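Local coordinates for protein LST4 (Kluyveromyces lactis, PDB 4ZY8) that probably takes part in amino acid uptake, being needed for protein trafficking from the Golgi to the plasma membrane, and is represented here by its longin domain, at residues F11-S16 with I96-C101; N78-T83 with C100-D105. One frame throughout, in Å; residues are numbered along the deposited sequence.

Contact 1 of 2, residues F11-S16 with I96-C101; sequences FRLIIS and IAISCC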
# COMPACT_ATOMS: atom_id res chain seq x y z
N PHE A 11 6.46 3.37 -10.78
CA PHE A 11 5.60 3.25 -9.62
C PHE A 11 6.22 3.80 -8.35
O PHE A 11 7.41 3.92 -8.23
CB PHE A 11 5.14 1.81 -9.39
CG PHE A 11 6.18 0.91 -8.84
CD1 PHE A 11 7.11 0.36 -9.65
CD2 PHE A 11 6.24 0.63 -7.51
CE1 PHE A 11 8.07 -0.46 -9.15
CE2 PHE A 11 7.19 -0.19 -7.01
CZ PHE A 11 8.12 -0.72 -7.82
N ARG A 12 5.39 4.13 -7.39
CA ARG A 12 5.87 4.49 -6.07
C ARG A 12 5.13 3.67 -5.03
O ARG A 12 3.90 3.69 -4.95
CB ARG A 12 5.68 5.99 -5.83
CG ARG A 12 6.13 6.48 -4.47
CD ARG A 12 5.90 7.98 -4.30
NE ARG A 12 6.34 8.45 -2.98
CZ ARG A 12 6.13 9.68 -2.51
NH1 ARG A 12 5.47 10.57 -3.24
NH2 ARG A 12 6.57 10.02 -1.30
N LEU A 13 5.89 2.94 -4.21
CA LEU A 13 5.30 2.09 -3.19
C LEU A 13 5.51 2.70 -1.81
O LEU A 13 6.65 2.95 -1.40
CB LEU A 13 5.92 0.68 -3.25
CG LEU A 13 5.53 -0.31 -2.15
CD1 LEU A 13 4.03 -0.69 -2.24
CD2 LEU A 13 6.41 -1.56 -2.17
N ILE A 14 4.44 2.96 -1.10
CA ILE A 14 4.52 3.41 0.26
C ILE A 14 3.91 2.43 1.24
O ILE A 14 2.78 2.10 1.12
CB ILE A 14 3.80 4.74 0.41
CG1 ILE A 14 4.37 5.72 -0.56
CG2 ILE A 14 3.97 5.28 1.80
CD1 ILE A 14 3.33 6.24 -1.49
N ILE A 15 4.67 1.99 2.23
CA ILE A 15 4.11 1.22 3.33
C ILE A 15 4.09 2.17 4.51
O ILE A 15 5.12 2.71 4.88
CB ILE A 15 4.93 -0.04 3.63
CG1 ILE A 15 4.99 -0.95 2.39
CG2 ILE A 15 4.35 -0.79 4.83
CD1 ILE A 15 5.93 -2.13 2.57
N SER A 16 2.91 2.38 5.09
CA SER A 16 2.80 3.30 6.22
C SER A 16 1.84 2.75 7.25
O SER A 16 1.08 1.81 6.96
CB SER A 16 2.34 4.68 5.76
OG SER A 16 1.11 4.63 5.04
N ILE A 96 -2.60 -0.28 9.08
CA ILE A 96 -1.41 -0.34 8.25
C ILE A 96 -1.86 -0.21 6.81
O ILE A 96 -2.87 -0.80 6.41
CB ILE A 96 -0.64 -1.65 8.42
CG1 ILE A 96 -0.07 -1.77 9.84
CG2 ILE A 96 0.49 -1.74 7.41
CD1 ILE A 96 0.68 -3.07 10.06
N ALA A 97 -1.11 0.55 6.01
CA ALA A 97 -1.46 0.71 4.62
C ALA A 97 -0.31 0.31 3.68
O ALA A 97 0.88 0.59 3.94
CB ALA A 97 -1.88 2.14 4.33
N ILE A 98 -0.69 -0.37 2.62
CA ILE A 98 0.21 -0.65 1.51
C ILE A 98 -0.35 0.10 0.31
O ILE A 98 -1.42 -0.27 -0.20
CB ILE A 98 0.31 -2.15 1.21
CG1 ILE A 98 0.72 -2.90 2.48
CG2 ILE A 98 1.29 -2.41 0.05
CD1 ILE A 98 0.71 -4.36 2.35
N SER A 99 0.33 1.16 -0.11
CA SER A 99 -0.20 2.04 -1.16
C SER A 99 0.73 2.15 -2.35
O SER A 99 1.95 2.24 -2.20
CB SER A 99 -0.46 3.46 -0.62
OG SER A 99 -1.30 3.47 0.53
N CYS A 100 0.16 2.27 -3.54
CA CYS A 100 0.98 2.32 -4.73
C CYS A 100 0.48 3.39 -5.70
O CYS A 100 -0.71 3.46 -5.99
CB CYS A 100 1.01 0.95 -5.40
SG CYS A 100 2.17 0.84 -6.81
N CYS A 101 1.40 4.23 -6.17
CA CYS A 101 1.09 5.22 -7.22
C CYS A 101 1.53 4.70 -8.58
O CYS A 101 2.66 4.25 -8.72
CB CYS A 101 1.78 6.56 -6.96
SG CYS A 101 1.60 7.22 -5.30
O HOH W 1 0.72 3.54 2.39
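L13 runs alongside I98, both side chains heading in the same direction, with the CD1 branch of L13 4.0 Å from CG2 of I98. CG of L13 stands anti to the backbone N (chi1 174°), while CD1 comes back toward the partner strand and touches O of S99 as well. On the same face of the sheet, C100 brings its sulfur up beside F11: SG is 4.1 Å from F11 CB, and it approaches the ring obliquely, 5.3 Å from the centroid of the F11 ring. The other face is partly polar. One water, clasped between the strands, donates to O of I14 at 2.8 Å and is also hydrogen-bonded to S16 OG and to S99 OG, the latter at 2.7 Å; S99 OG also hydrogen-bonds to T83 OG1 of strand 79-87. I14 O thus accepts from both the water and the backbone N of S99, and the two serine hydroxyls are linked across the strands although they do not touch. Farther along this face, CD1 of I14 reaches C101 SG at 4.3 Å, and R12 CB meets C101 CB, while the extended R12 chain carries its guanidinium off to a salt bridge with D33 and a hydrogen bond to I45 O. Antiparallel backbone bonding is regular, each of R12, I14 and S16 exchanging two hydrogen bonds with C101, S99 and A97 in turn. Both strands are interior ones of the sheet: 29-35 flanks 12-17, and 79-87 flanks 95-103. Helix 150-166 packs against L13, I98 and C100 through F159, whereas helix 47-55 lies against R12, S16, A97 and S99.

Contact 2 of 2, residues N78-T83 with C100-D105; sequences NIVLFT and CCVTDD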
# COMPACT_ATOMS: atom_id res chain seq x y z
N ASN A 78 -1.72 13.25 -12.54
CA ASN A 78 -1.94 12.21 -13.55
C ASN A 78 -1.63 10.81 -13.01
O ASN A 78 -1.08 9.95 -13.72
CB ASN A 78 -1.09 12.49 -14.79
CG ASN A 78 -1.44 13.80 -15.45
OD1 ASN A 78 -2.61 14.14 -15.61
ND2 ASN A 78 -0.41 14.57 -15.81
N ILE A 79 -1.98 10.60 -11.75
CA ILE A 79 -1.61 9.39 -11.05
C ILE A 79 -2.83 8.69 -10.46
O ILE A 79 -3.78 9.33 -10.04
CB ILE A 79 -0.57 9.75 -9.95
CG1 ILE A 79 0.84 9.72 -10.55
CG2 ILE A 79 -0.68 8.82 -8.76
CD1 ILE A 79 1.93 10.15 -9.62
N VAL A 80 -2.80 7.36 -10.45
CA VAL A 80 -3.79 6.59 -9.72
C VAL A 80 -3.12 5.97 -8.50
O VAL A 80 -2.00 5.49 -8.59
CB VAL A 80 -4.42 5.51 -10.63
CG1 VAL A 80 -4.68 4.24 -9.88
CG2 VAL A 80 -5.69 6.04 -11.26
N LEU A 81 -3.78 6.05 -7.35
CA LEU A 81 -3.26 5.50 -6.11
C LEU A 81 -4.12 4.33 -5.64
O LEU A 81 -5.32 4.52 -5.43
CB LEU A 81 -3.20 6.60 -5.03
CG LEU A 81 -2.72 6.25 -3.61
CD1 LEU A 81 -1.23 5.97 -3.59
CD2 LEU A 81 -3.05 7.39 -2.63
N PHE A 82 -3.55 3.13 -5.53
CA PHE A 82 -4.33 2.04 -4.96
C PHE A 82 -3.74 1.57 -3.64
O PHE A 82 -2.54 1.39 -3.50
CB PHE A 82 -4.52 0.88 -5.95
CG PHE A 82 -3.24 0.22 -6.46
CD1 PHE A 82 -2.80 -0.98 -5.91
CD2 PHE A 82 -2.53 0.75 -7.52
CE1 PHE A 82 -1.65 -1.62 -6.39
CE2 PHE A 82 -1.38 0.12 -8.02
CZ PHE A 82 -0.95 -1.07 -7.45
N THR A 83 -4.63 1.41 -2.66
CA THR A 83 -4.25 1.19 -1.28
C THR A 83 -4.95 -0.01 -0.65
O THR A 83 -6.17 -0.11 -0.67
CB THR A 83 -4.59 2.44 -0.40
OG1 THR A 83 -3.82 3.55 -0.84
CG2 THR A 83 -4.29 2.18 1.08
N CYS A 100 0.16 2.27 -3.54
CA CYS A 100 0.98 2.32 -4.73
C CYS A 100 0.48 3.39 -5.70
O CYS A 100 -0.71 3.46 -5.99
CB CYS A 100 1.01 0.95 -5.40
SG CYS A 100 2.17 0.84 -6.81
N CYS A 101 1.40 4.23 -6.17
CA CYS A 101 1.09 5.22 -7.22
C CYS A 101 1.53 4.70 -8.58
O CYS A 101 2.66 4.25 -8.72
CB CYS A 101 1.78 6.56 -6.96
SG CYS A 101 1.60 7.22 -5.30
N VAL A 102 0.67 4.80 -9.56
CA VAL A 102 1.00 4.55 -10.94
C VAL A 102 0.34 5.61 -11.83
O VAL A 102 -0.53 6.31 -11.41
CB VAL A 102 0.55 3.15 -11.41
CG1 VAL A 102 1.38 2.07 -10.77
CG2 VAL A 102 -0.91 2.92 -11.13
N THR A 103 0.76 5.67 -13.08
CA THR A 103 0.16 6.56 -14.07
C THR A 103 -1.33 6.27 -14.25
O THR A 103 -1.72 5.10 -14.29
CB THR A 103 0.86 6.40 -15.42
OG1 THR A 103 2.28 6.52 -15.24
CG2 THR A 103 0.36 7.43 -16.40
N ASP A 104 -2.13 7.30 -14.37
CA ASP A 104 -3.54 7.10 -14.43
C ASP A 104 -4.01 6.31 -15.63
O ASP A 104 -5.10 5.82 -15.65
CB ASP A 104 -4.30 8.41 -14.27
CG ASP A 104 -4.02 9.38 -15.37
OD1 ASP A 104 -3.41 9.02 -16.37
OD2 ASP A 104 -4.43 10.52 -15.24
N ASP A 105 -3.16 6.13 -16.62
CA ASP A 105 -3.57 5.34 -17.77
C ASP A 105 -3.36 3.85 -17.63
O ASP A 105 -3.62 3.11 -18.54
CB ASP A 105 -2.97 5.87 -19.06
CG ASP A 105 -1.50 5.91 -19.03
OD1 ASP A 105 -0.90 5.28 -18.17
OD2 ASP A 105 -0.94 6.58 -19.90
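F82 lays one ring face over CB of C100, which sits 3.5 Å above the ring plane, shifted toward the rim, in a CH-pi contact. Its CG lies between the backbone N and the carbonyl carbon (chi1 60°), and the outer end of the ring lies nearer the partner strand, with CZ 3.7 Å from C100 SG. The sulfur approaches obliquely. V102 CG2 comes to the edge of the same ring, near its plane, 4.2 Å from F82 CE2, and also meets CG1 of V80, whose side chain crosses that of V102 at a slant. An alanine in place of F82 would probably open a gap beside C100 and V102 and take an aromatic neighbour from F159 of helix 150-166. The two strands form the antiparallel hairpin 79-87/95-103 within the five-stranded sheet of the longin domain. V80 pairs with V102, and F82 with C100, each through two backbone hydrogen bonds. On the opposite face of the sheet, L81 CD1 touches C101 SG at 3.5 Å, and helix 47-55 adds L50 and Y53 against L81. I79 CG2 lies 3.8 Å from C101 CB. N78 and I79 fit a G1 beta bulge against V74 of the neighbouring strand 68-74. At this end of the contact D104 N donates to N78 O at 2.9 Å from above the carbonyl plane, 43° out of it. The side chains of N78 and D104 run side by side in the same direction with their amide and carboxylate planes 60° apart, and D104 OD2 packs 3.5 Å from N78 CA.

Overall arrangement
Contacts 1 and 2 are the successive pairings of one strand, 95-103, which is bonded to 12-17 along one side and to 79-87 along the other; their centres are about 11 Å apart. C100 and C101 belong to both. The sulfur of C100 thereby lies near the rings of both F11 and F82, and C101 meets side chains from both neighbouring strands. Beyond these shared residues, S99 OG of contact 1 and T83 OG1 of contact 2 are 2.9 Å apart, a probable hydrogen bond, and F11 CB packs 4.0 Å from V102 CG1. The centre of contact 1 lies about 3 Å, and that of contact 2 about 11 Å, from the centre of the chain.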